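DNA mismatch repair protein MutS (Thermus aquaticus, PDB 1EWQ) takes part in DNA mismatch repair, binding mismatched DNA, probably as the recognition step, and has a weak ATPase activity. Local coordinates at residues T271-L276 with L287-L292; T279-G284 with E526-A531; A317-V322 with L533-V538. All coordinates share one frame; numbering follows the deposited sequence.

Contact 1. Residues T271-L276 with L287-L292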
loop_
_atom_site.group_PDB
_atom_site.type_symbol
_atom_site.label_atom_id
_atom_site.label_comp_id
_atom_site.label_asym_id
_atom_site.label_seq_id
_atom_site.Cartn_x
_atom_site.Cartn_y
_atom_site.Cartn_z
ATOM N N THR C 271 18.834 5.540 4.146
ATOM C CA THR C 271 19.533 4.315 4.504
ATOM C C THR C 271 21.041 4.527 4.327
ATOM O O THR C 271 21.464 5.426 3.591
ATOM C CB THR C 271 19.045 3.174 3.581
ATOM O OG1 THR C 271 17.896 2.546 4.162
ATOM C CG2 THR C 271 20.103 2.165 3.359
ATOM N N LEU C 272 21.856 3.729 5.013
ATOM C CA LEU C 272 23.298 3.863 4.857
ATOM C C LEU C 272 23.632 3.588 3.398
ATOM O O LEU C 272 24.473 4.258 2.797
ATOM C CB LEU C 272 24.053 2.854 5.723
ATOM C CG LEU C 272 25.562 2.853 5.426
ATOM C CD1 LEU C 272 26.164 4.195 5.854
ATOM C CD2 LEU C 272 26.253 1.707 6.140
ATOM N N PHE C 273 22.953 2.593 2.839
ATOM C CA PHE C 273 23.170 2.193 1.465
ATOM C C PHE C 273 22.750 3.273 0.479
ATOM O O PHE C 273 23.432 3.497 -0.522
ATOM C CB PHE C 273 22.421 0.890 1.178
ATOM C CG PHE C 273 22.785 0.253 -0.138
ATOM C CD1 PHE C 273 24.115 0.084 -0.502
ATOM C CD2 PHE C 273 21.795 -0.205 -1.001
ATOM C CE1 PHE C 273 24.460 -0.531 -1.704
ATOM C CE2 PHE C 273 22.131 -0.826 -2.208
ATOM C CZ PHE C 273 23.472 -0.986 -2.557
ATOM N N SER C 274 21.640 3.951 0.753
ATOM C CA SER C 274 21.182 4.997 -0.154
ATOM C C SER C 274 22.149 6.178 -0.142
ATOM O O SER C 274 22.329 6.849 -1.156
ATOM C CB SER C 274 19.768 5.473 0.220
ATOM O OG SER C 274 19.782 6.257 1.396
ATOM N N VAL C 275 22.768 6.426 1.008
ATOM C CA VAL C 275 23.722 7.524 1.144
ATOM C C VAL C 275 25.068 7.162 0.533
ATOM O O VAL C 275 25.676 7.954 -0.173
ATOM C CB VAL C 275 23.964 7.879 2.632
ATOM C CG1 VAL C 275 25.158 8.827 2.761
ATOM C CG2 VAL C 275 22.732 8.517 3.222
ATOM N N LEU C 276 25.519 5.948 0.812
ATOM C CA LEU C 276 26.805 5.462 0.340
ATOM C C LEU C 276 26.858 5.213 -1.157
ATOM O O LEU C 276 27.875 5.477 -1.807
ATOM C CB LEU C 276 27.146 4.151 1.049
ATOM C CG LEU C 276 28.520 3.948 1.685
ATOM C CD1 LEU C 276 28.852 2.451 1.670
ATOM C CD2 LEU C 276 29.582 4.734 0.940
ATOM N N LEU C 287 27.701 -5.297 -6.293
ATOM C CA LEU C 287 28.969 -5.582 -5.642
ATOM C C LEU C 287 29.069 -4.795 -4.330
ATOM O O LEU C 287 29.484 -5.341 -3.304
ATOM C CB LEU C 287 30.141 -5.197 -6.540
ATOM C CG LEU C 287 31.516 -5.494 -5.930
ATOM C CD1 LEU C 287 31.707 -7.018 -5.881
ATOM C CD2 LEU C 287 32.623 -4.837 -6.771
ATOM N N LEU C 288 28.687 -3.517 -4.357
ATOM C CA LEU C 288 28.751 -2.707 -3.148
ATOM C C LEU C 288 27.832 -3.296 -2.083
ATOM O O LEU C 288 28.183 -3.356 -0.917
ATOM C CB LEU C 288 28.358 -1.249 -3.435
ATOM C CG LEU C 288 28.377 -0.311 -2.219
ATOM C CD1 LEU C 288 29.668 -0.506 -1.425
ATOM C CD2 LEU C 288 28.231 1.142 -2.676
ATOM N N GLN C 289 26.652 -3.739 -2.490
ATOM C CA GLN C 289 25.729 -4.310 -1.530
ATOM C C GLN C 289 26.312 -5.594 -0.949
ATOM O O GLN C 289 26.151 -5.885 0.235
ATOM C CB GLN C 289 24.372 -4.589 -2.178
ATOM C CG GLN C 289 23.377 -5.164 -1.189
ATOM C CD GLN C 289 21.938 -5.022 -1.642
ATOM O OE1 GLN C 289 21.600 -5.345 -2.777
ATOM N NE2 GLN C 289 21.078 -4.549 -0.743
ATOM N N SER C 290 27.010 -6.347 -1.791
ATOM C CA SER C 290 27.620 -7.599 -1.368
ATOM C C SER C 290 28.698 -7.348 -0.313
ATOM O O SER C 290 28.844 -8.123 0.642
ATOM C CB SER C 290 28.229 -8.305 -2.571
ATOM O OG SER C 290 28.690 -9.590 -2.210
ATOM N N TRP C 291 29.445 -6.257 -0.495
ATOM C CA TRP C 291 30.511 -5.877 0.427
ATOM C C TRP C 291 29.904 -5.434 1.753
ATOM O O TRP C 291 30.411 -5.775 2.813
ATOM C CB TRP C 291 31.369 -4.749 -0.167
ATOM C CG TRP C 291 32.290 -5.200 -1.288
ATOM C CD1 TRP C 291 32.344 -6.441 -1.862
ATOM C CD2 TRP C 291 33.281 -4.407 -1.954
ATOM N NE1 TRP C 291 33.308 -6.469 -2.844
ATOM C CE2 TRP C 291 33.897 -5.234 -2.922
ATOM C CE3 TRP C 291 33.710 -3.075 -1.825
ATOM C CZ2 TRP C 291 34.920 -4.774 -3.759
ATOM C CZ3 TRP C 291 34.732 -2.616 -2.658
ATOM C CH2 TRP C 291 35.324 -3.467 -3.613
ATOM N N LEU C 292 28.821 -4.669 1.690
ATOM C CA LEU C 292 28.154 -4.231 2.911
ATOM C C LEU C 292 27.522 -5.428 3.637
ATOM O O LEU C 292 27.504 -5.472 4.863
ATOM C CB LEU C 292 27.077 -3.188 2.589
ATOM C CG LEU C 292 27.544 -1.744 2.372
ATOM C CD1 LEU C 292 26.388 -0.914 1.821
ATOM C CD2 LEU C 292 28.040 -1.149 3.686
#

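Contact 2. Residues T279-G284 with E526-A531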
loop_
_atom_site.group_PDB
_atom_site.type_symbol
_atom_site.label_atom_id
_atom_site.label_comp_id
_atom_site.label_asym_id
_atom_site.label_seq_id
_atom_site.Cartn_x
_atom_site.Cartn_y
_atom_site.Cartn_z
ATOM N N THR C 279 26.942 4.491 -7.172
ATOM C CA THR C 279 27.374 3.584 -8.215
ATOM C C THR C 279 26.700 3.910 -9.552
ATOM O O THR C 279 25.569 4.363 -9.589
ATOM C CB THR C 279 27.066 2.126 -7.801
ATOM O OG1 THR C 279 27.682 1.227 -8.723
ATOM C CG2 THR C 279 25.582 1.870 -7.795
ATOM N N ARG C 280 27.407 3.681 -10.649
ATOM C CA ARG C 280 26.863 3.975 -11.971
ATOM C C ARG C 280 26.231 2.779 -12.692
ATOM O O ARG C 280 25.349 2.959 -13.526
ATOM C CB ARG C 280 27.954 4.605 -12.840
ATOM C CG ARG C 280 28.247 6.060 -12.461
ATOM C CD ARG C 280 26.999 6.899 -12.698
ATOM N NE ARG C 280 27.026 8.220 -12.073
ATOM C CZ ARG C 280 27.527 9.315 -12.637
ATOM N NH1 ARG C 280 28.061 9.262 -13.856
ATOM N NH2 ARG C 280 27.476 10.470 -11.987
ATOM N N THR C 281 26.652 1.566 -12.351
ATOM C CA THR C 281 26.110 0.370 -12.989
ATOM C C THR C 281 25.421 -0.580 -11.999
ATOM O O THR C 281 25.658 -0.518 -10.795
ATOM C CB THR C 281 27.214 -0.414 -13.678
ATOM O OG1 THR C 281 28.115 -0.912 -12.685
ATOM C CG2 THR C 281 27.980 0.476 -14.641
ATOM N N ALA C 282 24.578 -1.472 -12.514
ATOM C CA ALA C 282 23.883 -2.412 -11.646
ATOM C C ALA C 282 24.887 -3.384 -11.012
ATOM O O ALA C 282 24.822 -3.636 -9.815
ATOM C CB ALA C 282 22.805 -3.172 -12.428
ATOM N N PRO C 283 25.823 -3.937 -11.808
ATOM C CA PRO C 283 26.819 -4.870 -11.259
ATOM C C PRO C 283 27.587 -4.210 -10.103
ATOM O O PRO C 283 27.963 -4.863 -9.130
ATOM C CB PRO C 283 27.720 -5.162 -12.454
ATOM C CG PRO C 283 26.771 -5.058 -13.633
ATOM C CD PRO C 283 25.944 -3.834 -13.279
ATOM N N GLY C 284 27.803 -2.904 -10.233
ATOM C CA GLY C 284 28.496 -2.142 -9.213
ATOM C C GLY C 284 27.634 -1.983 -7.978
ATOM O O GLY C 284 28.106 -2.180 -6.868
ATOM N N GLU C 526 33.833 -3.527 -10.099
ATOM C CA GLU C 526 34.751 -3.154 -9.034
ATOM C C GLU C 526 35.188 -1.697 -9.162
ATOM O O GLU C 526 35.142 -0.938 -8.197
ATOM C CB GLU C 526 35.975 -4.073 -9.046
ATOM C CG GLU C 526 36.249 -4.697 -7.694
ATOM C CD GLU C 526 37.462 -5.598 -7.692
ATOM O OE1 GLU C 526 37.474 -6.593 -8.452
ATOM O OE2 GLU C 526 38.400 -5.302 -6.924
ATOM N N LEU C 527 35.604 -1.305 -10.360
ATOM C CA LEU C 527 36.039 0.066 -10.595
ATOM C C LEU C 527 34.884 1.029 -10.348
ATOM O O LEU C 527 35.096 2.147 -9.890
ATOM C CB LEU C 527 36.551 0.216 -12.028
ATOM C CG LEU C 527 37.710 -0.727 -12.341
ATOM C CD1 LEU C 527 37.975 -0.747 -13.829
ATOM C CD2 LEU C 527 38.950 -0.278 -11.563
ATOM N N ASP C 528 33.665 0.590 -10.661
ATOM C CA ASP C 528 32.476 1.416 -10.451
ATOM C C ASP C 528 32.359 1.707 -8.949
ATOM O O ASP C 528 32.099 2.849 -8.549
ATOM C CB ASP C 528 31.227 0.679 -10.981
ATOM C CG ASP C 528 29.924 1.493 -10.839
ATOM O OD1 ASP C 528 29.975 2.744 -10.800
ATOM O OD2 ASP C 528 28.835 0.868 -10.790
ATOM N N VAL C 529 32.589 0.685 -8.126
ATOM C CA VAL C 529 32.504 0.829 -6.674
ATOM C C VAL C 529 33.586 1.737 -6.079
ATOM O O VAL C 529 33.292 2.625 -5.279
ATOM C CB VAL C 529 32.546 -0.547 -5.993
ATOM C CG1 VAL C 529 32.688 -0.388 -4.487
ATOM C CG2 VAL C 529 31.242 -1.310 -6.304
ATOM N N TYR C 530 34.834 1.518 -6.474
ATOM C CA TYR C 530 35.935 2.330 -5.980
ATOM C C TYR C 530 35.745 3.804 -6.338
ATOM O O TYR C 530 35.930 4.682 -5.495
ATOM C CB TYR C 530 37.250 1.821 -6.561
ATOM C CG TYR C 530 37.638 0.438 -6.090
ATOM C CD1 TYR C 530 38.141 -0.510 -6.985
ATOM C CD2 TYR C 530 37.557 0.091 -4.739
ATOM C CE1 TYR C 530 38.554 -1.766 -6.538
ATOM C CE2 TYR C 530 37.975 -1.163 -4.285
ATOM C CZ TYR C 530 38.471 -2.084 -5.187
ATOM O OH TYR C 530 38.905 -3.312 -4.733
ATOM N N ALA C 531 35.374 4.075 -7.586
ATOM C CA ALA C 531 35.159 5.454 -8.016
ATOM C C ALA C 531 33.966 6.052 -7.267
ATOM O O ALA C 531 33.970 7.231 -6.898
ATOM C CB ALA C 531 34.923 5.506 -9.530
#

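Contact 3. Residues A317-V322 with L533-V538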
loop_
_atom_site.group_PDB
_atom_site.type_symbol
_atom_site.label_atom_id
_atom_site.label_comp_id
_atom_site.label_asym_id
_atom_site.label_seq_id
_atom_site.Cartn_x
_atom_site.Cartn_y
_atom_site.Cartn_z
ATOM N N ALA C 317 40.017 14.033 -12.316
ATOM C CA ALA C 317 39.669 13.964 -13.728
ATOM C C ALA C 317 39.364 12.520 -14.134
ATOM O O ALA C 317 38.330 12.236 -14.737
ATOM C CB ALA C 317 40.820 14.539 -14.578
ATOM N N LEU C 318 40.264 11.609 -13.792
ATOM C CA LEU C 318 40.090 10.201 -14.112
ATOM C C LEU C 318 38.812 9.638 -13.489
ATOM O O LEU C 318 38.062 8.894 -14.134
ATOM C CB LEU C 318 41.290 9.407 -13.606
ATOM C CG LEU C 318 41.225 7.899 -13.824
ATOM C CD1 LEU C 318 41.121 7.594 -15.323
ATOM C CD2 LEU C 318 42.461 7.255 -13.222
ATOM N N ARG C 319 38.578 9.998 -12.230
ATOM C CA ARG C 319 37.402 9.540 -11.508
ATOM C C ARG C 319 36.107 9.960 -12.197
ATOM O O ARG C 319 35.222 9.134 -12.428
ATOM C CB ARG C 319 37.396 10.086 -10.077
ATOM C CG ARG C 319 36.240 9.538 -9.242
ATOM C CD ARG C 319 36.123 10.228 -7.893
ATOM N NE ARG C 319 35.734 11.627 -8.027
ATOM C CZ ARG C 319 36.496 12.651 -7.659
ATOM N NH1 ARG C 319 37.695 12.431 -7.135
ATOM N NH2 ARG C 319 36.053 13.889 -7.800
ATOM N N GLU C 320 35.988 11.248 -12.510
ATOM C CA GLU C 320 34.780 11.751 -13.152
ATOM C C GLU C 320 34.662 11.213 -14.581
ATOM O O GLU C 320 33.555 10.963 -15.078
ATOM C CB GLU C 320 34.780 13.287 -13.157
ATOM C CG GLU C 320 34.819 13.926 -11.760
ATOM C CD GLU C 320 33.619 13.542 -10.905
ATOM O OE1 GLU C 320 32.519 13.344 -11.476
ATOM O OE2 GLU C 320 33.775 13.453 -9.668
ATOM N N GLY C 321 35.804 11.034 -15.238
ATOM C CA GLY C 321 35.803 10.513 -16.591
ATOM C C GLY C 321 35.256 9.099 -16.630
ATOM O O GLY C 321 34.394 8.771 -17.452
ATOM N N VAL C 322 35.761 8.256 -15.736
ATOM C CA VAL C 322 35.312 6.869 -15.664
ATOM C C VAL C 322 33.812 6.816 -15.363
ATOM O O VAL C 322 33.068 6.079 -16.017
ATOM C CB VAL C 322 36.108 6.092 -14.586
ATOM C CG1 VAL C 322 35.428 4.776 -14.260
ATOM C CG2 VAL C 322 37.516 5.832 -15.090
ATOM N N LEU C 533 32.837 5.168 -4.184
ATOM C CA LEU C 533 33.168 5.416 -2.786
ATOM C C LEU C 533 34.050 6.655 -2.700
ATOM O O LEU C 533 33.999 7.388 -1.706
ATOM C CB LEU C 533 33.890 4.207 -2.176
ATOM C CG LEU C 533 33.038 2.935 -2.023
ATOM C CD1 LEU C 533 33.883 1.780 -1.513
ATOM C CD2 LEU C 533 31.900 3.209 -1.059
ATOM N N ALA C 534 34.855 6.892 -3.741
ATOM C CA ALA C 534 35.720 8.066 -3.761
ATOM C C ALA C 534 34.842 9.292 -3.941
ATOM O O ALA C 534 35.077 10.326 -3.320
ATOM C CB ALA C 534 36.744 7.979 -4.906
ATOM N N GLU C 535 33.829 9.159 -4.792
ATOM C CA GLU C 535 32.887 10.234 -5.070
ATOM C C GLU C 535 32.205 10.687 -3.779
ATOM O O GLU C 535 32.130 11.883 -3.491
ATOM C CB GLU C 535 31.825 9.749 -6.052
ATOM C CG GLU C 535 31.086 10.849 -6.787
ATOM C CD GLU C 535 31.962 11.546 -7.821
ATOM O OE1 GLU C 535 33.041 11.013 -8.140
ATOM O OE2 GLU C 535 31.573 12.617 -8.321
ATOM N N VAL C 536 31.696 9.722 -3.017
ATOM C CA VAL C 536 31.022 9.999 -1.758
ATOM C C VAL C 536 31.998 10.638 -0.775
ATOM O O VAL C 536 31.662 11.589 -0.076
ATOM C CB VAL C 536 30.466 8.692 -1.121
ATOM C CG1 VAL C 536 30.109 8.928 0.348
ATOM C CG2 VAL C 536 29.244 8.227 -1.876
ATOM N N ALA C 537 33.206 10.091 -0.725
ATOM C CA ALA C 537 34.231 10.592 0.180
ATOM C C ALA C 537 34.544 12.068 -0.107
ATOM O O ALA C 537 34.668 12.875 0.817
ATOM C CB ALA C 537 35.493 9.741 0.051
ATOM N N VAL C 538 34.663 12.418 -1.386
ATOM C CA VAL C 538 34.967 13.799 -1.749
ATOM C C VAL C 538 33.794 14.727 -1.457
ATOM O O VAL C 538 33.973 15.813 -0.918
ATOM C CB VAL C 538 35.346 13.937 -3.253
ATOM C CG1 VAL C 538 35.527 15.408 -3.613
ATOM C CG2 VAL C 538 36.635 13.199 -3.524
#

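Contact 1. Residues T271-L276 with L287-L292
F273 reaches across to L288, Q289 and L292. Its CG lies anti to the backbone N (chi1 -169°), and the ring atoms CD1, CE1 and CZ make the closest contacts. L288 sits at the ring edge, with F273 CE1 4.0 Å from L288 CG. L292 comes in obliquely and closer, its CD1 3.4 Å from F273 CD1, so the packing here is tight. The side chains of Q289 and F273 cross at about a right angle, and Q289 CB touches F273 CZ at 3.7 Å. The amide plane of Q289 is 14° from the ring plane. An alanine at F273 would lose the ring, and would probably open a gap between L288, Q289 and L292.

Two leucines extend the apolar patch. L272 CD2 meets L292 CD2 at 4.2 Å. L276 CD1 is 4.2 Å from L292 CD1 and 4.4 Å from L288 CD1.

The contact joins two successive helices of MutS domain III, the short 272-276 and the longer 282-293. Their local axes run at 134° to each other and approach to 11.4 Å. No hydrogen bond links the two segments; apolar packing makes the contact.

Further out, S274 OG and V275 N both donate to T271 O, at the start of the short helix. L272 also touches L598, L601 and L602 of helix 589-603, and L276 touches L602. That helix begins at K589, within the predicted ATP-binding loop. On the longer helix, W291 forms a cation-pi pair with R305.

Contact 2. Residues T279-G284 with E526-A531
The carboxylate of D528 is wrapped by the loop 279-281. R280 N reaches the syn lone pair of OD1. T281 N and T281 OG1 lie on one side of the carboxylate plane, and T279 OG1 and G284 CA on the other. The bond from R280 N to D528 OD1 is 2.7 Å long and nearly straight (167°). D528 OD2 accepts from T281 N at 2.8 Å and from T281 OG1 at 2.7 Å. The modelled approach of T279 OG1 to OD2 is too short to be trusted, so the exact place of OD2 is less sure.

D528 holds its CG anti to the backbone N (chi1 -178°), and its CB is directed toward the loop. T281 OG1 sits between its own backbone N and carbonyl carbon, the crowded position (chi1 66°). There T281 OG1 also accepts from G284 N at 3.2 Å. T281 is the N-cap residue of helix 282-293, and this is its capping bond. The same hydroxyl therefore caps one helix and donates to an acid of another. Nearness to that helix start would probably help stabilise a negative charge on D528.

G284 CA comes to 3.4 Å from D528 OD2. G284 O lies 3.3 Å from V529 CG2. The nearest CA atoms of the two segments, those of G284 and D528, are 5.5 Å apart.

Both segments belong to MutS domain III. The contact ties the start of helix 282-293 to the long helix 514-540. L326 of helix 316-326 touches both R280 and D528. Y530 packs on R305, R308 and F312 of helix 299-314, and V529 on L287 and W291 of helix 282-293.

Contact 3. Residues A317-V322 with L533-V538
R319 and E535 meet through bends in both chains. R319 runs extended as far as CD, then turns at chi3 (67°) and brings NE round to E535. E535 bends at chi2 (71°), and its carboxylate meets R319 NE. R319 NE donates to E535 OE1 at 2.8 Å, a salt bridge in which NE stands above the carboxylate plane.

E320, the next residue along the same helix, is gripped side-on by R319. R319 NE and R319 NH2 both donate to E320 OE2, at 3.1 and 3.0 Å. E320 OE2 takes the bond from R319 NH2 on its anti lone pair, while R319 NE meets it from above the carboxylate plane. R319, E320 and E535 thus form a salt-bridge network. It joins helix 316-326 to helix 514-540, whose local axes run at 122° to each other and come within 10.9 Å.

The two acids also come together. E320 OE2 and E535 OE2 are 2.7 Å apart, and one of the acid groups probably holds a proton. The positive charge of R319, bonded to both acids, would probably also ease their repulsion.

Apolar contacts flank the charges. R319 CD rests on A534 CB at 3.8 Å, and V538 CG2 lies over one face of the guanidinium, 3.8 Å from R319 NH1. In the second shell, R319 NH1 donates to F312 O of helix 299-314, while R323 makes a further salt bridge to E535 OE1.

In the fold
Helix 514-540 carries one side of contacts 2 and 3, and helix 282-293 one side of contacts 1 and 2. The centre of contact 2 lies about 11 Å from that of contact 1 and about 11 Å from that of contact 3. Contacts 1 and 3 also touch, with L276 CD2 3.4 Å from L533 CD2. Between contacts 1 and 2, L287 CD2 packs on E526 CA at 3.5 Å. A531 O meets R319 CD at 3.8 Å between contacts 2 and 3. All three lie away from the predicted ATP site. Their nearest atoms are about 33, 29 and 39 Å from the bound DNA, in order.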